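Local coordinates for Iron(III) ABC transporter, periplasmic iron-compound-binding protein (Vibrio cholerae, PDB 3TEF) that probably binds iron-loaded catecholate siderophores in the periplasm and hands them to an ABC transporter for uptake, at residues A[21-26]-A[62-67]; A[70-75]-A[93-98]; A[160-165]-A[206-211]. All coordinates share one frame; numbering follows the deposited sequence.

Interaction 1 (A[21-26]-A[62-67])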
loop_
_atom_site.group_PDB
_atom_site.type_symbol
_atom_site.label_atom_id
_atom_site.label_comp_id
_atom_site.label_asym_id
_atom_site.label_seq_id
_atom_site.Cartn_x
_atom_site.Cartn_y
_atom_site.Cartn_z
ATOM N N ARG A 21 6.803 23.812 1.465
ATOM C CA ARG A 21 6.407 23.248 2.751
ATOM C C ARG A 21 5.331 22.189 2.528
ATOM O O ARG A 21 4.194 22.501 2.175
ATOM C CB ARG A 21 5.904 24.353 3.690
ATOM C CG ARG A 21 6.952 25.434 3.978
ATOM C CD ARG A 21 6.430 26.474 4.961
ATOM N NE ARG A 21 6.118 25.857 6.246
ATOM C CZ ARG A 21 7.026 25.524 7.158
ATOM N NH1 ARG A 21 8.322 25.740 6.930
ATOM N NH2 ARG A 21 6.641 24.967 8.296
ATOM N N VAL A 22 5.711 20.932 2.702
ATOM C CA VAL A 22 4.816 19.814 2.435
ATOM C C VAL A 22 4.527 19.072 3.734
ATOM O O VAL A 22 5.445 18.710 4.469
ATOM C CB VAL A 22 5.449 18.826 1.437
ATOM C CG1 VAL A 22 4.490 17.678 1.130
ATOM C CG2 VAL A 22 5.856 19.556 0.173
ATOM N N VAL A 23 3.246 18.852 4.007
ATOM C CA VAL A 23 2.811 18.055 5.149
ATOM C C VAL A 23 2.322 16.726 4.583
ATOM O O VAL A 23 1.599 16.703 3.582
ATOM C CB VAL A 23 1.661 18.765 5.895
ATOM C CG1 VAL A 23 0.970 17.825 6.890
ATOM C CG2 VAL A 23 2.182 20.002 6.592
ATOM N N VAL A 24 2.719 15.622 5.207
ATOM C CA VAL A 24 2.357 14.310 4.688
ATOM C C VAL A 24 1.676 13.460 5.757
ATOM O O VAL A 24 2.223 13.250 6.853
ATOM C CB VAL A 24 3.598 13.554 4.141
ATOM C CG1 VAL A 24 3.171 12.238 3.513
ATOM C CG2 VAL A 24 4.347 14.412 3.126
ATOM N N ILE A 25 0.483 12.964 5.431
ATOM C CA ILE A 25 -0.191 11.992 6.282
ATOM C C ILE A 25 -0.282 10.669 5.514
ATOM O O ILE A 25 -0.697 10.651 4.356
ATOM C CB ILE A 25 -1.589 12.477 6.662
ATOM C CG1 ILE A 25 -1.458 13.742 7.523
ATOM C CG2 ILE A 25 -2.319 11.392 7.436
ATOM C CD1 ILE A 25 -2.778 14.448 7.784
ATOM N N GLY A 26 0.126 9.571 6.148
ATOM C CA GLY A 26 0.121 8.275 5.480
ATOM C C GLY A 26 1.536 7.795 5.169
ATOM O O GLY A 26 2.373 8.567 4.699
ATOM N N PRO A 62 7.298 17.715 13.282
ATOM C CA PRO A 62 6.081 17.857 14.088
ATOM C C PRO A 62 4.995 16.903 13.608
ATOM O O PRO A 62 4.928 16.614 12.418
ATOM C CB PRO A 62 5.653 19.305 13.832
ATOM C CG PRO A 62 6.923 20.008 13.482
ATOM C CD PRO A 62 7.740 18.996 12.711
ATOM N N SER A 63 4.169 16.426 14.531
ATOM C CA SER A 63 3.131 15.462 14.209
ATOM C C SER A 63 1.972 16.136 13.503
ATOM O O SER A 63 1.416 17.111 14.002
ATOM C CB SER A 63 2.589 14.801 15.470
ATOM O OG SER A 63 1.515 13.940 15.131
ATOM N N ALA A 64 1.607 15.595 12.351
ATOM C CA ALA A 64 0.438 16.072 11.625
ATOM C C ALA A 64 -0.783 15.219 11.954
ATOM O O ALA A 64 -1.838 15.345 11.308
ATOM C CB ALA A 64 0.716 16.062 10.138
ATOM N N GLY A 65 -0.640 14.355 12.958
ATOM C CA GLY A 65 -1.718 13.489 13.398
ATOM C C GLY A 65 -1.409 12.020 13.198
ATOM O O GLY A 65 -0.244 11.648 13.072
ATOM N N SER A 66 -2.446 11.189 13.194
ATOM C CA SER A 66 -2.288 9.757 12.982
ATOM C C SER A 66 -2.536 9.445 11.519
ATOM O O SER A 66 -2.729 10.357 10.729
ATOM C CB SER A 66 -3.269 8.972 13.848
ATOM O OG SER A 66 -4.605 9.147 13.390
ATOM N N LEU A 67 -2.512 8.162 11.157
ATOM C CA LEU A 67 -2.805 7.767 9.783
ATOM C C LEU A 67 -4.233 8.115 9.407
ATOM O O LEU A 67 -4.527 8.329 8.236
ATOM C CB LEU A 67 -2.596 6.266 9.575
ATOM C CG LEU A 67 -1.198 5.694 9.832
ATOM C CD1 LEU A 67 -1.173 4.223 9.403
ATOM C CD2 LEU A 67 -0.110 6.481 9.111
#

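Interaction 2 (A[70-75]-A[93-98])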
loop_
_atom_site.group_PDB
_atom_site.type_symbol
_atom_site.label_atom_id
_atom_site.label_comp_id
_atom_site.label_asym_id
_atom_site.label_seq_id
_atom_site.Cartn_x
_atom_site.Cartn_y
_atom_site.Cartn_z
ATOM N N PRO A 70 -6.077 13.657 11.146
ATOM C CA PRO A 70 -5.146 14.782 11.060
ATOM C C PRO A 70 -5.251 15.683 12.286
ATOM O O PRO A 70 -6.338 15.834 12.859
ATOM C CB PRO A 70 -5.625 15.538 9.805
ATOM C CG PRO A 70 -6.393 14.518 9.017
ATOM C CD PRO A 70 -7.087 13.703 10.073
ATOM N N ASP A 71 -4.125 16.260 12.683
ATOM C CA ASP A 71 -4.088 17.296 13.704
ATOM C C ASP A 71 -4.210 18.630 12.976
ATOM O O ASP A 71 -3.215 19.229 12.578
ATOM C CB ASP A 71 -2.777 17.226 14.488
ATOM C CG ASP A 71 -2.702 18.268 15.595
ATOM O OD1 ASP A 71 -3.505 19.233 15.576
ATOM O OD2 ASP A 71 -1.835 18.120 16.478
ATOM N N PHE A 72 -5.444 19.081 12.780
ATOM C CA PHE A 72 -5.691 20.264 11.966
ATOM C C PHE A 72 -4.990 21.496 12.528
ATOM O O PHE A 72 -4.447 22.305 11.782
ATOM C CB PHE A 72 -7.197 20.528 11.818
ATOM C CG PHE A 72 -7.950 19.404 11.149
ATOM C CD1 PHE A 72 -7.878 19.222 9.782
ATOM C CD2 PHE A 72 -8.734 18.536 11.895
ATOM C CE1 PHE A 72 -8.568 18.191 9.173
ATOM C CE2 PHE A 72 -9.418 17.498 11.290
ATOM C CZ PHE A 72 -9.335 17.331 9.927
ATOM N N GLU A 73 -4.997 21.634 13.847
ATOM C CA GLU A 73 -4.379 22.802 14.457
ATOM C C GLU A 73 -2.885 22.873 14.142
ATOM O O GLU A 73 -2.377 23.913 13.728
ATOM C CB GLU A 73 -4.644 22.832 15.968
ATOM C CG GLU A 73 -6.138 22.827 16.320
ATOM C CD GLU A 73 -6.403 22.790 17.822
ATOM O OE1 GLU A 73 -5.430 22.728 18.609
ATOM O OE2 GLU A 73 -7.590 22.822 18.216
ATOM N N THR A 74 -2.181 21.760 14.306
ATOM C CA THR A 74 -0.748 21.759 14.046
ATOM C C THR A 74 -0.481 21.967 12.561
ATOM O O THR A 74 0.412 22.718 12.182
ATOM C CB THR A 74 -0.088 20.456 14.523
ATOM O OG1 THR A 74 -0.206 20.371 15.948
ATOM C CG2 THR A 74 1.391 20.433 14.139
ATOM N N ILE A 75 -1.270 21.309 11.719
ATOM C CA ILE A 75 -1.104 21.457 10.280
ATOM C C ILE A 75 -1.230 22.927 9.869
ATOM O O ILE A 75 -0.427 23.439 9.082
ATOM C CB ILE A 75 -2.097 20.563 9.518
ATOM C CG1 ILE A 75 -1.776 19.092 9.821
ATOM C CG2 ILE A 75 -2.047 20.854 8.014
ATOM C CD1 ILE A 75 -2.707 18.076 9.191
ATOM N N TYR A 93 -10.452 14.972 4.032
ATOM C CA TYR A 93 -10.015 15.775 2.899
ATOM C C TYR A 93 -10.665 17.154 2.810
ATOM O O TYR A 93 -9.992 18.141 2.511
ATOM C CB TYR A 93 -10.266 15.027 1.597
ATOM C CG TYR A 93 -9.796 15.783 0.380
ATOM C CD1 TYR A 93 -8.484 15.691 -0.052
ATOM C CD2 TYR A 93 -10.676 16.583 -0.345
ATOM C CE1 TYR A 93 -8.046 16.372 -1.177
ATOM C CE2 TYR A 93 -10.246 17.275 -1.472
ATOM C CZ TYR A 93 -8.940 17.163 -1.881
ATOM O OH TYR A 93 -8.489 17.837 -2.988
ATOM N N ASP A 94 -11.976 17.222 3.032
ATOM C CA ASP A 94 -12.674 18.484 2.843
ATOM C C ASP A 94 -12.126 19.528 3.802
ATOM O O ASP A 94 -11.914 20.681 3.413
ATOM C CB ASP A 94 -14.192 18.330 3.001
ATOM C CG ASP A 94 -14.582 17.690 4.323
ATOM O OD1 ASP A 94 -13.751 16.964 4.930
ATOM O OD2 ASP A 94 -15.721 17.910 4.765
ATOM N N GLU A 95 -11.874 19.106 5.041
ATOM C CA GLU A 95 -11.325 19.996 6.057
ATOM C C GLU A 95 -9.888 20.405 5.742
ATOM O O GLU A 95 -9.521 21.577 5.882
ATOM C CB GLU A 95 -11.421 19.357 7.447
ATOM C CG GLU A 95 -12.841 19.251 7.958
ATOM C CD GLU A 95 -13.396 20.605 8.342
ATOM O OE1 GLU A 95 -12.587 21.476 8.729
ATOM O OE2 GLU A 95 -14.630 20.805 8.249
ATOM N N LEU A 96 -9.078 19.445 5.299
ATOM C CA LEU A 96 -7.685 19.747 4.978
ATOM C C LEU A 96 -7.617 20.670 3.758
ATOM O O LEU A 96 -6.749 21.535 3.674
ATOM C CB LEU A 96 -6.894 18.459 4.720
ATOM C CG LEU A 96 -6.672 17.498 5.894
ATOM C CD1 LEU A 96 -6.117 16.154 5.384
ATOM C CD2 LEU A 96 -5.733 18.091 6.973
ATOM N N SER A 97 -8.553 20.499 2.817
ATOM C CA SER A 97 -8.495 21.273 1.580
ATOM C C SER A 97 -8.691 22.772 1.846
ATOM O O SER A 97 -8.284 23.610 1.041
ATOM C CB SER A 97 -9.502 20.754 0.532
ATOM O OG SER A 97 -10.847 20.929 0.966
ATOM N N LYS A 98 -9.288 23.105 2.986
ATOM C CA LYS A 98 -9.455 24.504 3.358
ATOM C C LYS A 98 -8.129 25.140 3.728
ATOM O O LYS A 98 -7.919 26.337 3.508
ATOM C CB LYS A 98 -10.430 24.645 4.528
ATOM C CG LYS A 98 -11.861 24.340 4.155
ATOM C CD LYS A 98 -12.784 24.680 5.314
ATOM C CE LYS A 98 -12.445 23.856 6.543
ATOM N NZ LYS A 98 -13.356 24.188 7.681
#

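Interaction 3 (A[160-165]-A[206-211])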
loop_
_atom_site.group_PDB
_atom_site.type_symbol
_atom_site.label_atom_id
_atom_site.label_comp_id
_atom_site.label_asym_id
_atom_site.label_seq_id
_atom_site.Cartn_x
_atom_site.Cartn_y
_atom_site.Cartn_z
ATOM N N MET A 160 -4.598 -17.571 -3.171
ATOM C CA MET A 160 -5.557 -17.095 -2.199
ATOM C C MET A 160 -4.819 -16.100 -1.327
ATOM O O MET A 160 -3.713 -16.383 -0.859
ATOM C CB MET A 160 -6.071 -18.256 -1.351
ATOM C CG MET A 160 -7.086 -17.847 -0.301
ATOM S SD MET A 160 -7.649 -19.235 0.699
ATOM C CE MET A 160 -8.578 -20.167 -0.520
ATOM N N LEU A 161 -5.408 -14.928 -1.144
ATOM C CA LEU A 161 -4.815 -13.901 -0.300
ATOM C C LEU A 161 -5.566 -13.935 1.021
ATOM O O LEU A 161 -6.775 -13.772 1.039
ATOM C CB LEU A 161 -4.958 -12.525 -0.961
ATOM C CG LEU A 161 -4.249 -11.289 -0.381
ATOM C CD1 LEU A 161 -4.769 -10.912 1.020
ATOM C CD2 LEU A 161 -2.740 -11.447 -0.365
ATOM N N VAL A 162 -4.844 -14.176 2.109
ATOM C CA VAL A 162 -5.460 -14.264 3.429
ATOM C C VAL A 162 -4.820 -13.252 4.350
ATOM O O VAL A 162 -3.598 -13.179 4.442
ATOM C CB VAL A 162 -5.306 -15.668 4.041
ATOM C CG1 VAL A 162 -5.942 -15.722 5.435
ATOM C CG2 VAL A 162 -5.945 -16.708 3.139
ATOM N N MET A 163 -5.648 -12.478 5.044
ATOM C CA MET A 163 -5.140 -11.585 6.075
ATOM C C MET A 163 -5.511 -12.161 7.427
ATOM O O MET A 163 -6.582 -12.729 7.580
ATOM C CB MET A 163 -5.737 -10.188 5.924
ATOM C CG MET A 163 -5.261 -9.231 6.999
ATOM S SD MET A 163 -5.683 -7.542 6.593
ATOM C CE MET A 163 -4.062 -6.868 6.337
ATOM N N SER A 164 -4.611 -12.037 8.394
ATOM C CA SER A 164 -4.871 -12.485 9.760
ATOM C C SER A 164 -4.774 -11.298 10.707
ATOM O O SER A 164 -3.805 -10.541 10.675
ATOM C CB SER A 164 -3.887 -13.580 10.170
ATOM O OG SER A 164 -4.011 -13.915 11.547
ATOM N N SER A 165 -5.794 -11.131 11.539
ATOM C CA SER A 165 -5.844 -9.997 12.446
ATOM C C SER A 165 -6.677 -10.365 13.667
ATOM O O SER A 165 -7.857 -10.670 13.546
ATOM C CB SER A 165 -6.471 -8.789 11.747
ATOM O OG SER A 165 -6.558 -7.678 12.624
ATOM N N GLU A 206 -10.630 -23.982 7.866
ATOM C CA GLU A 206 -11.378 -24.995 7.142
ATOM C C GLU A 206 -11.596 -24.561 5.687
ATOM O O GLU A 206 -11.510 -25.375 4.768
ATOM C CB GLU A 206 -12.714 -25.274 7.839
ATOM C CG GLU A 206 -12.593 -26.076 9.153
ATOM C CD GLU A 206 -12.103 -25.252 10.349
ATOM O OE1 GLU A 206 -11.755 -24.060 10.184
ATOM O OE2 GLU A 206 -12.067 -25.808 11.470
ATOM N N TYR A 207 -11.874 -23.275 5.491
ATOM C CA TYR A 207 -12.055 -22.704 4.159
ATOM C C TYR A 207 -10.759 -22.780 3.341
ATOM O O TYR A 207 -10.789 -23.096 2.148
ATOM C CB TYR A 207 -12.536 -21.259 4.303
ATOM C CG TYR A 207 -12.565 -20.410 3.053
ATOM C CD1 TYR A 207 -13.774 -20.081 2.441
ATOM C CD2 TYR A 207 -11.392 -19.892 2.508
ATOM C CE1 TYR A 207 -13.816 -19.280 1.313
ATOM C CE2 TYR A 207 -11.421 -19.090 1.374
ATOM C CZ TYR A 207 -12.635 -18.789 0.783
ATOM O OH TYR A 207 -12.675 -17.986 -0.336
ATOM N N ILE A 208 -9.627 -22.494 3.981
ATOM C CA ILE A 208 -8.330 -22.567 3.305
ATOM C C ILE A 208 -8.038 -24.002 2.874
ATOM O O ILE A 208 -7.657 -24.255 1.728
ATOM C CB ILE A 208 -7.182 -22.037 4.194
ATOM C CG1 ILE A 208 -7.361 -20.541 4.472
ATOM C CG2 ILE A 208 -5.828 -22.283 3.530
ATOM C CD1 ILE A 208 -6.416 -19.990 5.526
ATOM N N ARG A 209 -8.237 -24.940 3.793
ATOM C CA ARG A 209 -8.009 -26.357 3.508
ATOM C C ARG A 209 -8.979 -26.895 2.457
ATOM O O ARG A 209 -8.571 -27.590 1.527
ATOM C CB ARG A 209 -8.105 -27.181 4.796
ATOM C CG ARG A 209 -8.091 -28.691 4.591
ATOM C CD ARG A 209 -6.842 -29.155 3.863
ATOM N NE ARG A 209 -6.863 -30.599 3.635
ATOM C CZ ARG A 209 -7.085 -31.176 2.457
ATOM N NH1 ARG A 209 -7.292 -30.434 1.376
ATOM N NH2 ARG A 209 -7.090 -32.499 2.358
ATOM N N GLU A 210 -10.260 -26.569 2.605
ATOM C CA GLU A 210 -11.289 -27.065 1.695
ATOM C C GLU A 210 -11.037 -26.591 0.257
ATOM O O GLU A 210 -11.109 -27.382 -0.692
ATOM C CB GLU A 210 -12.700 -26.685 2.188
ATOM C CG GLU A 210 -13.080 -25.192 2.052
ATOM C CD GLU A 210 -14.370 -24.804 2.799
ATOM O OE1 GLU A 210 -14.609 -25.326 3.913
ATOM O OE2 GLU A 210 -15.143 -23.966 2.274
ATOM N N HIS A 211 -10.722 -25.306 0.100
ATOM C CA HIS A 211 -10.505 -24.734 -1.225
ATOM C C HIS A 211 -9.121 -25.043 -1.790
ATOM O O HIS A 211 -8.916 -24.992 -3.004
ATOM C CB HIS A 211 -10.788 -23.231 -1.226
ATOM C CG HIS A 211 -12.247 -22.897 -1.168
ATOM N ND1 HIS A 211 -12.892 -22.571 0.007
ATOM C CD2 HIS A 211 -13.191 -22.858 -2.137
ATOM C CE1 HIS A 211 -14.166 -22.330 -0.245
ATOM N NE2 HIS A 211 -14.374 -22.498 -1.536
#

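Interaction 1 (A[21-26]-A[62-67])
Ile-25 and Val-23 reach from one face of strand 22-25 toward Ala-64, and the contact is a worked example of how a parallel sheet in an alpha/beta lobe of a periplasmic binding protein is covered by a loop as well as by helices. The loop carrying residues 62-67 runs nearly along the strand, 15° from its direction where they touch, yet no hydrogen bond joins the two; the contact rests on van der Waals packing, partly of methyl groups against backbone carbonyls. The methyl of Ala-64 faces the strand between the two branched residues. It meets Val-23 CG1 at 3.7 Å and lies 4.1 Å from Ile-25 CG1. The two branches of Ile-25 divide the loop between them. CG1 stands beside the backbone N (chi1 -65°), on the Ala-64 side, and the extended chain carries CD1 to 3.8 Å from the carbonyl O of Ala-64. CG2, anti to the backbone N, touches the next part of the loop, with the carbonyl O of Ser-66 at 3.5 Å. Leu-67 begins by pointing away from the strand, but its branched end comes back, and CD2 rests 4.1 Å from CA of Gly-26, the N-cap residue of helix 27-35. That leucine also touches Val-27, joining the loop to the first turn of this helix. On the other face of the strand, Val-24 packs on the same helix. Within the loop lies an ST turn, in which Ser-63 OG accepts from Gly-65 N at 3.1 Å with an N-H...O angle of 154°.

Interaction 2 (A[70-75]-A[93-98])
Pro-70 starts the contact by laying CB 3.8 Å from CD2 of Leu-96, a methyl that meets three residues of segment 70-75 and shows how one leucine methyl can serve as the meeting point of a loop and a helix start. Asp-71, the N-cap of helix 72-77, points away from the partner; its OD1 takes the N-H of Thr-74 in an almost straight bond (3.1 Å, 171°), approached from above the carboxylate plane. Phe-72 follows, its ring crossing the Leu-96 side chain at about a right angle. One face of that ring carries Pro-70 CB, offset toward the rim, while CE1 approaches Leu-96 CD2 at 3.6 Å and Glu-95 CB at 3.5 Å. Glu-95 thus gives the ring its aliphatic base, then bends at chi2 (-72°) and carries its carboxylate to a salt bridge with Lys-98, where OE1 and NZ are 3.0 Å apart. One turn of helix further, Ile-75 brings CD1 to 3.8 Å from the same Leu-96 methyl. The cluster leans on the parallel sheet: Ile-75 touches Ile-25 of strand 22-25 and also Ile-83, and Leu-96 packs on Ile-85, so helices 72-77 and 93-99 sit together against strands 22-25 and 82-85.

Interaction 3 (A[160-165]-A[206-211])
The carbonyl O of Tyr-207, whose ring meets Met-160 across the contact, is gripped by two N-H groups of His-211, one from the backbone N and one from ND1, each at 3.0 Å. The two donors come from opposite faces of the carbonyl plane, the first as an ordinary helical bond and the second from a ring that has the acceptor in its own plane. This second bond fixes the imidazole, and it leaves ND1 3.5 Å above the centre of the tyrosine ring. Met-160 takes up the edge of that ring in a Met-aromatic contact, SD lying 5.1 Å from the centroid and 81° off the ring normal. Its chain is extended as far as the sulfur and then bends at chi3 (-68°), which sets CE against both Tyr-207 CE2, at 3.6 Å, and CB of His-211, at 3.8 Å. Beyond it the packing is simpler: Val-162 CG2 and Ile-208 CD1 meet tip to tip at 4.1 Å, and Ile-208 also touches Leu-216 on the adjoining strand. The axes of segments 206-211 and 160-165 come within 11.1 Å, their directions 169° apart, almost antiparallel. Helix 205-211 leads into strand 215-220, which pairs in parallel with strand 158-165. A helix lying antiparallel over parallel strands in this way is the hallmark of a layered alpha/beta fold, here one lobe of a solute-binding protein.

Interactions 1 and 2 form one continuous region, their centres 10 Å apart. The chain passes directly from the loop of interaction 1 to the helix start of interaction 2, and a probable hydrogen bond from Asp-71 N to Ala-64 O (2.8 Å) ties them, while Ile-25 CD1 packs on Pro-70 CB at 3.7 Å. Interaction 3 lies on the opposite side of the chain's centre, with its centre about 35 Å from that of interaction 1 and 39 Å from that of interaction 2. The contacts thus sample two separate sheets, consistent with the two-lobed build of this family, in which the siderophore is expected to bind between the lobes.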